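Local coordinates for protein cycloalternan-forming enzyme (Listeria monocytogenes serovar 1/2a, PDB 5F7U) that belongs to glycoside hydrolase family 31, with a TIM-barrel core flanked by beta domains, and binds glycans at several sites and magnesium ions, at residues 119-124 / 201-206; 481-486 / 509-514; 1000-1005 / 1052-1057. The protein carries 1 engineered substitution. One frame throughout, in Å; residues are numbered along the deposited sequence.

Interaction 1. Residues 119-124 / 201-206; sequences EYVQDV and SPYRME
Strand 119-124 and strand 203-206 cross almost at right angles, 84° between their directions, so they share one backbone hydrogen bond and not a ladder. Tyr203 N gives it to Gln122 O over 2.9 Å, with 163° at the hydrogen and the donor in the carbonyl plane. Just beyond, a water lies within hydrogen-bonding distance of both Val121 O and Tyr203 O and can link the two backbones. Asp123 has its CG anti to the carbonyl carbon (chi1 -62°), which turns the carboxylate to Ser201. Asp123 OD1 receives Gln122 NE2 at 2.9 Å from above the carboxylate plane, the glutamine chain being bent at chi2 to come round. Ser201 OG lies 3.3 Å from both OD1 and OD2 of Asp123, weak bonds competing for one proton. Behind these polar atoms the Tyr203 ring crosses two valines obliquely: Val121 CG1 sits 3.7 Å from Tyr203 CD2, and Val124 CG2 lies 3.8 Å from Tyr203 CD1. The phenol OH is bonded to Glu218 on strand 214-229, which also pairs with both strands. A cis peptide precedes Pro202 in the galactose mutarotase-like domain. One straight amide bond on an apolar backing thus carries the contact, while the carboxylate-hydroxyl pair adds only a loose tie.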
loop_
_atom_site.group_PDB
_atom_site.type_symbol
_atom_site.label_atom_id
_atom_site.label_comp_id
_atom_site.label_asym_id
_atom_site.label_seq_id
_atom_site.Cartn_x
_atom_site.Cartn_y
_atom_site.Cartn_z
ATOM N N GLU A 119 -31.119 -15.673 -12.620
ATOM C CA GLU A 119 -32.301 -14.823 -12.775
ATOM C C GLU A 119 -31.791 -13.394 -12.694
ATOM O O GLU A 119 -30.869 -13.104 -11.911
ATOM C CB GLU A 119 -33.300 -15.072 -11.655
ATOM C CG GLU A 119 -33.860 -16.493 -11.634
ATOM C CD GLU A 119 -34.830 -16.752 -10.495
ATOM O OE1 GLU A 119 -34.973 -15.914 -9.568
ATOM O OE2 GLU A 119 -35.451 -17.830 -10.525
ATOM N N TYR A 120 -32.350 -12.511 -13.515
ATOM C CA TYR A 120 -31.880 -11.126 -13.570
ATOM C C TYR A 120 -33.030 -10.177 -13.356
ATOM O O TYR A 120 -34.171 -10.541 -13.549
ATOM C CB TYR A 120 -31.220 -10.808 -14.917
ATOM C CG TYR A 120 -30.021 -11.664 -15.247
ATOM C CD1 TYR A 120 -28.738 -11.271 -14.836
ATOM C CD2 TYR A 120 -30.158 -12.855 -15.992
ATOM C CE1 TYR A 120 -27.620 -12.041 -15.141
ATOM C CE2 TYR A 120 -29.045 -13.638 -16.292
ATOM C CZ TYR A 120 -27.787 -13.216 -15.866
ATOM O OH TYR A 120 -26.677 -13.979 -16.163
ATOM N N VAL A 121 -32.710 -8.961 -12.927
ATOM C CA VAL A 121 -33.697 -7.886 -12.868
ATOM C C VAL A 121 -34.144 -7.605 -14.304
ATOM O O VAL A 121 -33.303 -7.474 -15.205
ATOM C CB VAL A 121 -33.107 -6.607 -12.214
ATOM C CG1 VAL A 121 -34.063 -5.437 -12.354
ATOM C CG2 VAL A 121 -32.799 -6.852 -10.741
ATOM N N GLN A 122 -35.461 -7.532 -14.504
ATOM C CA GLN A 122 -36.026 -7.107 -15.782
ATOM C C GLN A 122 -36.332 -5.606 -15.736
ATOM O O GLN A 122 -35.487 -4.804 -16.144
ATOM C CB GLN A 122 -37.251 -7.958 -16.166
ATOM C CG GLN A 122 -37.998 -7.515 -17.437
ATOM C CD GLN A 122 -37.106 -7.395 -18.660
ATOM O OE1 GLN A 122 -36.286 -8.279 -18.936
ATOM N NE2 GLN A 122 -37.273 -6.302 -19.423
ATOM N N ASP A 123 -37.511 -5.238 -15.218
ATOM C CA ASP A 123 -37.968 -3.848 -15.164
ATOM C C ASP A 123 -38.165 -3.327 -13.748
ATOM O O ASP A 123 -38.426 -4.100 -12.826
ATOM C CB ASP A 123 -39.320 -3.709 -15.891
ATOM C CG ASP A 123 -39.240 -4.055 -17.366
ATOM O OD1 ASP A 123 -38.153 -4.022 -17.955
ATOM O OD2 ASP A 123 -40.294 -4.366 -17.955
ATOM N N VAL A 124 -38.078 -2.005 -13.599
ATOM C CA VAL A 124 -38.596 -1.311 -12.404
ATOM C C VAL A 124 -40.097 -1.125 -12.610
ATOM O O VAL A 124 -40.509 -0.483 -13.581
ATOM C CB VAL A 124 -37.917 0.064 -12.199
ATOM C CG1 VAL A 124 -38.501 0.797 -10.988
ATOM C CG2 VAL A 124 -36.406 -0.105 -12.048
ATOM N N SER A 201 -37.315 0.358 -18.003
ATOM C CA SER A 201 -37.688 -0.766 -18.848
ATOM C C SER A 201 -36.813 -0.837 -20.105
ATOM O O SER A 201 -37.094 -0.139 -21.076
ATOM C CB SER A 201 -39.181 -0.687 -19.202
ATOM O OG SER A 201 -39.571 -1.807 -19.986
ATOM N N PRO A 202 -35.763 -1.665 -20.107
ATOM C CA PRO A 202 -35.337 -2.469 -18.952
ATOM C C PRO A 202 -34.581 -1.634 -17.915
ATOM O O PRO A 202 -34.078 -0.535 -18.238
ATOM C CB PRO A 202 -34.410 -3.514 -19.582
ATOM C CG PRO A 202 -33.872 -2.844 -20.792
ATOM C CD PRO A 202 -34.999 -2.008 -21.324
ATOM N N TYR A 203 -34.545 -2.131 -16.676
ATOM C CA TYR A 203 -33.797 -1.492 -15.602
ATOM C C TYR A 203 -32.340 -1.298 -16.033
ATOM O O TYR A 203 -31.717 -2.232 -16.502
ATOM C CB TYR A 203 -33.861 -2.311 -14.302
ATOM C CG TYR A 203 -32.722 -1.975 -13.370
ATOM C CD1 TYR A 203 -32.732 -0.782 -12.630
ATOM C CD2 TYR A 203 -31.596 -2.814 -13.280
ATOM C CE1 TYR A 203 -31.657 -0.450 -11.804
ATOM C CE2 TYR A 203 -30.513 -2.486 -12.448
ATOM C CZ TYR A 203 -30.553 -1.299 -11.725
ATOM O OH TYR A 203 -29.493 -0.947 -10.921
ATOM N N ARG A 204 -31.829 -0.077 -15.890
ATOM C CA ARG A 204 -30.407 0.205 -16.122
ATOM C C ARG A 204 -30.028 1.479 -15.402
ATOM O O ARG A 204 -30.667 2.533 -15.602
ATOM C CB ARG A 204 -30.106 0.336 -17.628
ATOM C CG ARG A 204 -28.626 0.484 -17.918
ATOM C CD ARG A 204 -28.346 0.542 -19.414
ATOM N NE ARG A 204 -26.933 0.896 -19.558
ATOM C CZ ARG A 204 -26.484 2.126 -19.786
ATOM N NH1 ARG A 204 -27.338 3.135 -19.988
ATOM N NH2 ARG A 204 -25.171 2.329 -19.861
ATOM N N MET A 205 -28.983 1.384 -14.575
ATOM C CA MET A 205 -28.496 2.518 -13.791
ATOM C C MET A 205 -27.259 3.159 -14.421
ATOM O O MET A 205 -26.335 2.453 -14.824
ATOM C CB MET A 205 -28.128 2.050 -12.379
ATOM C CG MET A 205 -27.626 3.164 -11.474
ATOM S SD MET A 205 -27.081 2.582 -9.868
ATOM C CE MET A 205 -28.630 2.079 -9.123
ATOM N N GLU A 206 -27.264 4.487 -14.480
ATOM C CA GLU A 206 -26.060 5.280 -14.736
ATOM C C GLU A 206 -25.781 6.155 -13.535
ATOM O O GLU A 206 -26.685 6.837 -13.037
ATOM C CB GLU A 206 -26.243 6.199 -15.947
ATOM C CG GLU A 206 -26.476 5.485 -17.266
ATOM C CD GLU A 206 -26.704 6.422 -18.451
ATOM O OE1 GLU A 206 -26.761 7.664 -18.295
ATOM O OE2 GLU A 206 -26.876 5.894 -19.563
HETATM O O HOH W 1 -32.435 -4.898 -16.629
#

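Interaction 2. Residues 481-486 / 509-514; sequences QGYSAD and FTNKDA
A Schellman motif ends helix 469-481 at Gly482, and a capped N-terminus starts helix 512-520 opposite it, both in the family's TIM-barrel domain. Aromatic packing carries most of the contact. With CG of Tyr483 anti to its carbonyl carbon (chi1 -73°), the ring lies flat over the first turn of the second helix: Ala514 CA makes a CH-pi contact 3.7 Å from the centroid of the Tyr483 ring, 16° off the normal. The opposite face is covered by Gln481 CB, so the ring is sandwiched between Gln481 CB and Ala514 CA. An apolar contact extends this, Ala514 CB meeting Tyr483 CD1 at 3.6 Å, and Asp513 CB is a van der Waals neighbour 3.8 Å from Tyr483 CE1. Polar links run through Asn511, whose CG is anti to its backbone N. As N-cap, Asn511 OD1 accepts Ala514 N at 3.2 Å, the donor standing well above the carbonyl plane. Its amide nitrogen faces the other way, near the edge of the tyrosine ring, and gives to two waters. One of them lies 2.7 Å from Gly482 O; the other bridges Asn511 ND2 to Gln481 O, each at 2.9 Å from the water oxygen.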
loop_
_atom_site.group_PDB
_atom_site.type_symbol
_atom_site.label_atom_id
_atom_site.label_comp_id
_atom_site.label_asym_id
_atom_site.label_seq_id
_atom_site.Cartn_x
_atom_site.Cartn_y
_atom_site.Cartn_z
ATOM N N GLN A 481 -13.175 -26.549 25.443
ATOM C CA GLN A 481 -13.836 -25.249 25.579
ATOM C C GLN A 481 -14.565 -24.783 24.325
ATOM O O GLN A 481 -15.315 -23.808 24.372
ATOM C CB GLN A 481 -12.832 -24.174 26.016
ATOM C CG GLN A 481 -12.303 -24.356 27.425
ATOM C CD GLN A 481 -13.411 -24.596 28.436
ATOM O OE1 GLN A 481 -14.161 -23.682 28.759
ATOM N NE2 GLN A 481 -13.524 -25.837 28.931
ATOM N N GLY A 482 -14.325 -25.463 23.210
ATOM C CA GLY A 482 -14.851 -25.050 21.913
ATOM C C GLY A 482 -14.173 -23.777 21.435
ATOM O O GLY A 482 -14.815 -22.940 20.807
ATOM N N TYR A 483 -12.878 -23.641 21.737
ATOM C CA TYR A 483 -12.112 -22.449 21.369
ATOM C C TYR A 483 -11.514 -22.544 19.963
ATOM O O TYR A 483 -11.060 -21.542 19.404
ATOM C CB TYR A 483 -11.016 -22.160 22.384
ATOM C CG TYR A 483 -11.486 -21.614 23.726
ATOM C CD1 TYR A 483 -12.791 -21.128 23.908
ATOM C CD2 TYR A 483 -10.598 -21.543 24.804
ATOM C CE1 TYR A 483 -13.195 -20.607 25.131
ATOM C CE2 TYR A 483 -10.993 -21.022 26.038
ATOM C CZ TYR A 483 -12.290 -20.557 26.191
ATOM O OH TYR A 483 -12.686 -20.044 27.403
ATOM N N SER A 484 -11.518 -23.749 19.408
ATOM C CA SER A 484 -11.266 -23.946 17.983
ATOM C C SER A 484 -12.520 -23.596 17.188
ATOM O O SER A 484 -13.609 -23.457 17.759
ATOM C CB SER A 484 -10.962 -25.415 17.747
ATOM O OG SER A 484 -12.053 -26.204 18.172
ATOM N N ALA A 485 -12.380 -23.475 15.865
ATOM C CA ALA A 485 -13.541 -23.593 14.988
ATOM C C ALA A 485 -13.953 -25.072 14.928
ATOM O O ALA A 485 -13.209 -25.973 15.353
ATOM C CB ALA A 485 -13.229 -23.057 13.599
ATOM N N ASP A 486 -15.148 -25.320 14.415
ATOM C CA ASP A 486 -15.631 -26.676 14.255
ATOM C C ASP A 486 -15.495 -27.125 12.814
ATOM O O ASP A 486 -15.680 -26.325 11.898
ATOM C CB ASP A 486 -17.083 -26.783 14.705
ATOM C CG ASP A 486 -17.500 -28.196 14.914
ATOM O OD1 ASP A 486 -17.196 -28.732 16.011
ATOM O OD2 ASP A 486 -18.105 -28.781 13.987
ATOM N N PHE A 509 -10.964 -16.761 16.298
ATOM C CA PHE A 509 -10.912 -15.342 16.666
ATOM C C PHE A 509 -12.264 -14.635 16.677
ATOM O O PHE A 509 -12.349 -13.486 17.106
ATOM C CB PHE A 509 -9.828 -14.583 15.869
ATOM C CG PHE A 509 -8.444 -14.918 16.323
ATOM C CD1 PHE A 509 -7.881 -14.258 17.420
ATOM C CD2 PHE A 509 -7.725 -15.949 15.712
ATOM C CE1 PHE A 509 -6.604 -14.597 17.874
ATOM C CE2 PHE A 509 -6.450 -16.286 16.157
ATOM C CZ PHE A 509 -5.896 -15.610 17.253
ATOM N N THR A 510 -13.323 -15.340 16.280
ATOM C CA THR A 510 -14.698 -14.806 16.404
ATOM C C THR A 510 -15.266 -15.020 17.811
ATOM O O THR A 510 -16.317 -14.462 18.161
ATOM C CB THR A 510 -15.694 -15.375 15.343
ATOM O OG1 THR A 510 -16.107 -16.709 15.667
ATOM C CG2 THR A 510 -15.123 -15.325 13.934
ATOM N N ASN A 511 -14.571 -15.837 18.602
ATOM C CA ASN A 511 -15.045 -16.289 19.898
ATOM C C ASN A 511 -14.310 -15.464 20.960
ATOM O O ASN A 511 -13.133 -15.691 21.201
ATOM C CB ASN A 511 -14.777 -17.805 20.012
ATOM C CG ASN A 511 -15.216 -18.414 21.340
ATOM O OD1 ASN A 511 -15.316 -17.731 22.359
ATOM N ND2 ASN A 511 -15.431 -19.725 21.336
ATOM N N LYS A 512 -15.006 -14.500 21.576
ATOM C CA LYS A 512 -14.357 -13.574 22.517
ATOM C C LYS A 512 -13.654 -14.296 23.676
ATOM O O LYS A 512 -12.536 -13.930 24.038
ATOM C CB LYS A 512 -15.350 -12.516 23.029
ATOM C CG LYS A 512 -14.709 -11.365 23.809
ATOM C CD LYS A 512 -15.776 -10.607 24.599
ATOM C CE LYS A 512 -15.159 -9.667 25.633
ATOM N NZ LYS A 512 -16.195 -8.721 26.137
ATOM N N ASP A 513 -14.295 -15.330 24.230
ATOM C CA ASP A 513 -13.682 -16.153 25.281
ATOM C C ASP A 513 -12.392 -16.862 24.803
ATOM O O ASP A 513 -11.410 -16.918 25.545
ATOM C CB ASP A 513 -14.664 -17.191 25.844
ATOM C CG ASP A 513 -15.878 -16.568 26.550
ATOM O OD1 ASP A 513 -15.841 -15.412 27.016
ATOM O OD2 ASP A 513 -16.886 -17.291 26.662
ATOM N N ALA A 514 -12.396 -17.373 23.570
ATOM C CA ALA A 514 -11.209 -18.019 22.982
ATOM C C ALA A 514 -10.052 -17.035 22.843
ATOM O O ALA A 514 -8.899 -17.366 23.150
ATOM C CB ALA A 514 -11.534 -18.618 21.619
HETATM O O HOH W 2 -16.475 -21.301 23.486
HETATM O O HOH W 3 -15.405 -21.228 18.754
#

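Interaction 3. Residues 1000-1005 / 1052-1057; sequences EDATRT and AGINFD. With MG (magnesium ion), chain G; GLC (alpha-D-glucopyranose), chain D; GLC (alpha-D-glucopyranose), chain B.
Ala1002 pushes its CB against Ile1054 CG2 at 3.4 Å, tighter than an ordinary methyl contact, and also meets Ala1052 CB at 3.8 Å. Ala1052 CB in turn rests on Asp1001 O and on the Glu1000 side chain, 3.6 Å from Glu1000 CG, which occupies the crowded position between its own backbone N and carbonyl carbon (chi1 56°). Farther along, Arg1004 bends at chi2 and brings its guanidinium tip to tip with Ile1054, whose CG1 and CD1 lie over one face. NH1 and NH2 close end-on on a single atom, Ala1052 O: Arg1004 NH1 is 2.7 Å away, both bonds in the carbonyl plane though neither is straight. Arg1004 NH2 also gives to Thr1003 O in its own strand, and Phe969 makes a cation-pi contact with the group, so the charged end is held from several directions.

This hold on the backbone sits right behind the sugar. Gly1053 N points at O6 of the chain D glucose, 2.8 Å away and nearly straight at 175°. The same O6 donates to Glu1000 OE1, leaving the hydroxyl gripped from both segments. A water taking Glu1000 N and giving to Gly1053 O links the two backbones once more. Asn1055 reads the chain B glucose with both ends of its amide: its OD1 accepts O4, while ND2 donates to O3 at 2.8 Å. Two residues on, Asp1057 OD1 binds magnesium at 2.2 Å alongside Glu942, Glu944, Thr961 and Gly964. Segments on strands of the two different sheets of a beta-sandwich, meeting at a bound sugar with a metal site farther along the second strand, mark the glycan-binding site of a family 6 carbohydrate binding module.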
loop_
_atom_site.group_PDB
_atom_site.type_symbol
_atom_site.label_atom_id
_atom_site.label_comp_id
_atom_site.label_asym_id
_atom_site.label_seq_id
_atom_site.Cartn_x
_atom_site.Cartn_y
_atom_site.Cartn_z
ATOM N N GLU A 1000 37.391 39.533 -23.094
ATOM C CA GLU A 1000 36.784 40.482 -24.045
ATOM C C GLU A 1000 35.255 40.363 -24.066
ATOM O O GLU A 1000 34.709 39.338 -23.641
ATOM C CB GLU A 1000 37.335 40.225 -25.456
ATOM C CG GLU A 1000 37.126 38.782 -25.921
ATOM C CD GLU A 1000 37.741 38.459 -27.267
ATOM O OE1 GLU A 1000 38.022 37.262 -27.498
ATOM O OE2 GLU A 1000 37.941 39.376 -28.092
ATOM N N ASP A 1001 34.585 41.405 -24.580
ATOM C CA ASP A 1001 33.127 41.386 -24.827
ATOM C C ASP A 1001 32.721 40.141 -25.597
ATOM O O ASP A 1001 33.398 39.726 -26.541
ATOM C CB ASP A 1001 32.677 42.611 -25.643
ATOM C CG ASP A 1001 32.763 43.911 -24.871
ATOM O OD1 ASP A 1001 33.090 43.902 -23.668
ATOM O OD2 ASP A 1001 32.506 44.969 -25.489
ATOM N N ALA A 1002 31.607 39.549 -25.190
ATOM C CA ALA A 1002 31.105 38.364 -25.857
ATOM C C ALA A 1002 29.685 38.590 -26.340
ATOM O O ALA A 1002 28.996 39.511 -25.867
ATOM C CB ALA A 1002 31.152 37.179 -24.909
ATOM N N THR A 1003 29.262 37.768 -27.299
ATOM C CA THR A 1003 27.839 37.668 -27.666
ATOM C C THR A 1003 27.411 36.210 -27.751
ATOM O O THR A 1003 28.206 35.331 -28.117
ATOM C CB THR A 1003 27.473 38.358 -29.010
ATOM O OG1 THR A 1003 28.111 37.674 -30.089
ATOM C CG2 THR A 1003 27.876 39.837 -29.043
ATOM N N ARG A 1004 26.151 35.968 -27.393
ATOM C CA ARG A 1004 25.504 34.663 -27.583
ATOM C C ARG A 1004 24.116 34.855 -28.179
ATOM O O ARG A 1004 23.522 35.930 -28.084
ATOM C CB ARG A 1004 25.408 33.876 -26.270
ATOM C CG ARG A 1004 26.740 33.441 -25.667
ATOM C CD ARG A 1004 27.449 32.380 -26.502
ATOM N NE ARG A 1004 28.687 31.938 -25.857
ATOM C CZ ARG A 1004 29.845 32.601 -25.883
ATOM N NH1 ARG A 1004 30.905 32.087 -25.266
ATOM N NH2 ARG A 1004 29.964 33.766 -26.524
ATOM N N THR A 1005 23.610 33.802 -28.808
ATOM C CA THR A 1005 22.302 33.840 -29.433
ATOM C C THR A 1005 21.376 33.037 -28.537
ATOM O O THR A 1005 21.758 31.971 -28.031
ATOM C CB THR A 1005 22.378 33.268 -30.862
ATOM O OG1 THR A 1005 23.243 34.094 -31.648
ATOM C CG2 THR A 1005 21.021 33.240 -31.522
ATOM N N ALA A 1052 33.742 35.193 -28.697
ATOM C CA ALA A 1052 34.440 35.150 -27.405
ATOM C C ALA A 1052 33.965 34.081 -26.438
ATOM O O ALA A 1052 32.809 33.650 -26.469
ATOM C CB ALA A 1052 34.456 36.520 -26.732
ATOM N N GLY A 1053 34.889 33.649 -25.581
ATOM C CA GLY A 1053 34.583 32.680 -24.542
ATOM C C GLY A 1053 33.952 33.337 -23.338
ATOM O O GLY A 1053 34.271 34.485 -23.003
ATOM N N ILE A 1054 33.040 32.597 -22.701
ATOM C CA ILE A 1054 32.421 33.003 -21.443
ATOM C C ILE A 1054 32.377 31.800 -20.506
ATOM O O ILE A 1054 32.459 30.656 -20.958
ATOM C CB ILE A 1054 30.974 33.571 -21.615
ATOM C CG1 ILE A 1054 29.942 32.475 -21.964
ATOM C CG2 ILE A 1054 30.939 34.694 -22.632
ATOM C CD1 ILE A 1054 28.489 32.926 -21.873
ATOM N N ASN A 1055 32.278 32.062 -19.209
ATOM C CA ASN A 1055 31.829 31.040 -18.263
ATOM C C ASN A 1055 30.408 31.387 -17.887
ATOM O O ASN A 1055 30.113 32.537 -17.569
ATOM C CB ASN A 1055 32.751 30.958 -17.050
ATOM C CG ASN A 1055 34.130 30.448 -17.420
ATOM O OD1 ASN A 1055 34.278 29.686 -18.383
ATOM N ND2 ASN A 1055 35.147 30.866 -16.667
ATOM N N PHE A 1056 29.522 30.401 -17.967
ATOM C CA PHE A 1056 28.075 30.646 -17.870
ATOM C C PHE A 1056 27.551 29.992 -16.585
ATOM O O PHE A 1056 27.491 28.772 -16.482
ATOM C CB PHE A 1056 27.430 30.109 -19.159
ATOM C CG PHE A 1056 25.937 30.358 -19.305
ATOM C CD1 PHE A 1056 25.228 31.262 -18.499
ATOM C CD2 PHE A 1056 25.251 29.695 -20.326
ATOM C CE1 PHE A 1056 23.849 31.458 -18.694
ATOM C CE2 PHE A 1056 23.886 29.883 -20.525
ATOM C CZ PHE A 1056 23.183 30.779 -19.719
ATOM N N ASP A 1057 27.213 30.819 -15.597
ATOM C CA ASP A 1057 26.831 30.328 -14.269
ATOM C C ASP A 1057 25.380 29.826 -14.182
ATOM O O ASP A 1057 25.123 28.684 -13.802
ATOM C CB ASP A 1057 27.060 31.410 -13.205
ATOM C CG ASP A 1057 26.844 30.891 -11.783
ATOM O OD1 ASP A 1057 26.796 29.646 -11.559
ATOM O OD2 ASP A 1057 26.714 31.752 -10.893
HETATM MG MG MG G . 26.103 27.546 -11.623
HETATM C C1 GLC D . 38.258 30.823 -24.362
HETATM C C2 GLC D . 39.292 30.486 -25.443
HETATM C C3 GLC D . 40.465 31.481 -25.404
HETATM C C4 GLC D . 39.974 32.937 -25.463
HETATM C C5 GLC D . 38.839 33.199 -24.456
HETATM C C6 GLC D . 38.154 34.548 -24.657
HETATM O O2 GLC D . 39.734 29.137 -25.269
HETATM O O3 GLC D . 41.374 31.216 -26.480
HETATM O O4 GLC D . 41.056 33.838 -25.203
HETATM O O5 GLC D . 37.829 32.177 -24.546
HETATM O O6 GLC D . 37.510 34.598 -25.933
HETATM C C1 GLC B . 40.340 30.821 -19.312
HETATM C C2 GLC B . 39.467 30.621 -18.065
HETATM C C3 GLC B . 38.326 29.628 -18.331
HETATM C C4 GLC B . 37.511 30.019 -19.566
HETATM C C5 GLC B . 38.474 30.134 -20.751
HETATM C C6 GLC B . 37.786 30.517 -22.049
HETATM O O1 GLC B . 41.188 29.678 -19.556
HETATM O O2 GLC B . 40.249 30.150 -16.964
HETATM O O3 GLC B . 37.508 29.537 -17.167
HETATM O O4 GLC B . 36.496 29.036 -19.817
HETATM O O5 GLC B . 39.510 31.101 -20.461
HETATM O O6 GLC B . 38.800 30.540 -23.058
HETATM O O HOH W 4 35.938 36.799 -22.678
#

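In the fold
The three contacts lie in separate parts of the chain and share no secondary-structure element. Interactions 1 and 3 are partly buried contacts between strands, whereas interaction 2 is a surface contact where one helix ends and another begins. Their chemistry follows: a direct amide-carbonyl bond backed by valines in interaction 1, an aromatic ring on a helix turn with water-carried polar links in interaction 2, and in interaction 3 an arginine holding a backbone carbonyl. Of the three, interaction 3 alone includes bound sugar and metal. Centres of interactions 1 and 2 are 44 Å apart; the centres of interactions 2 and 3 are about 83 Å apart, across the chain's centre.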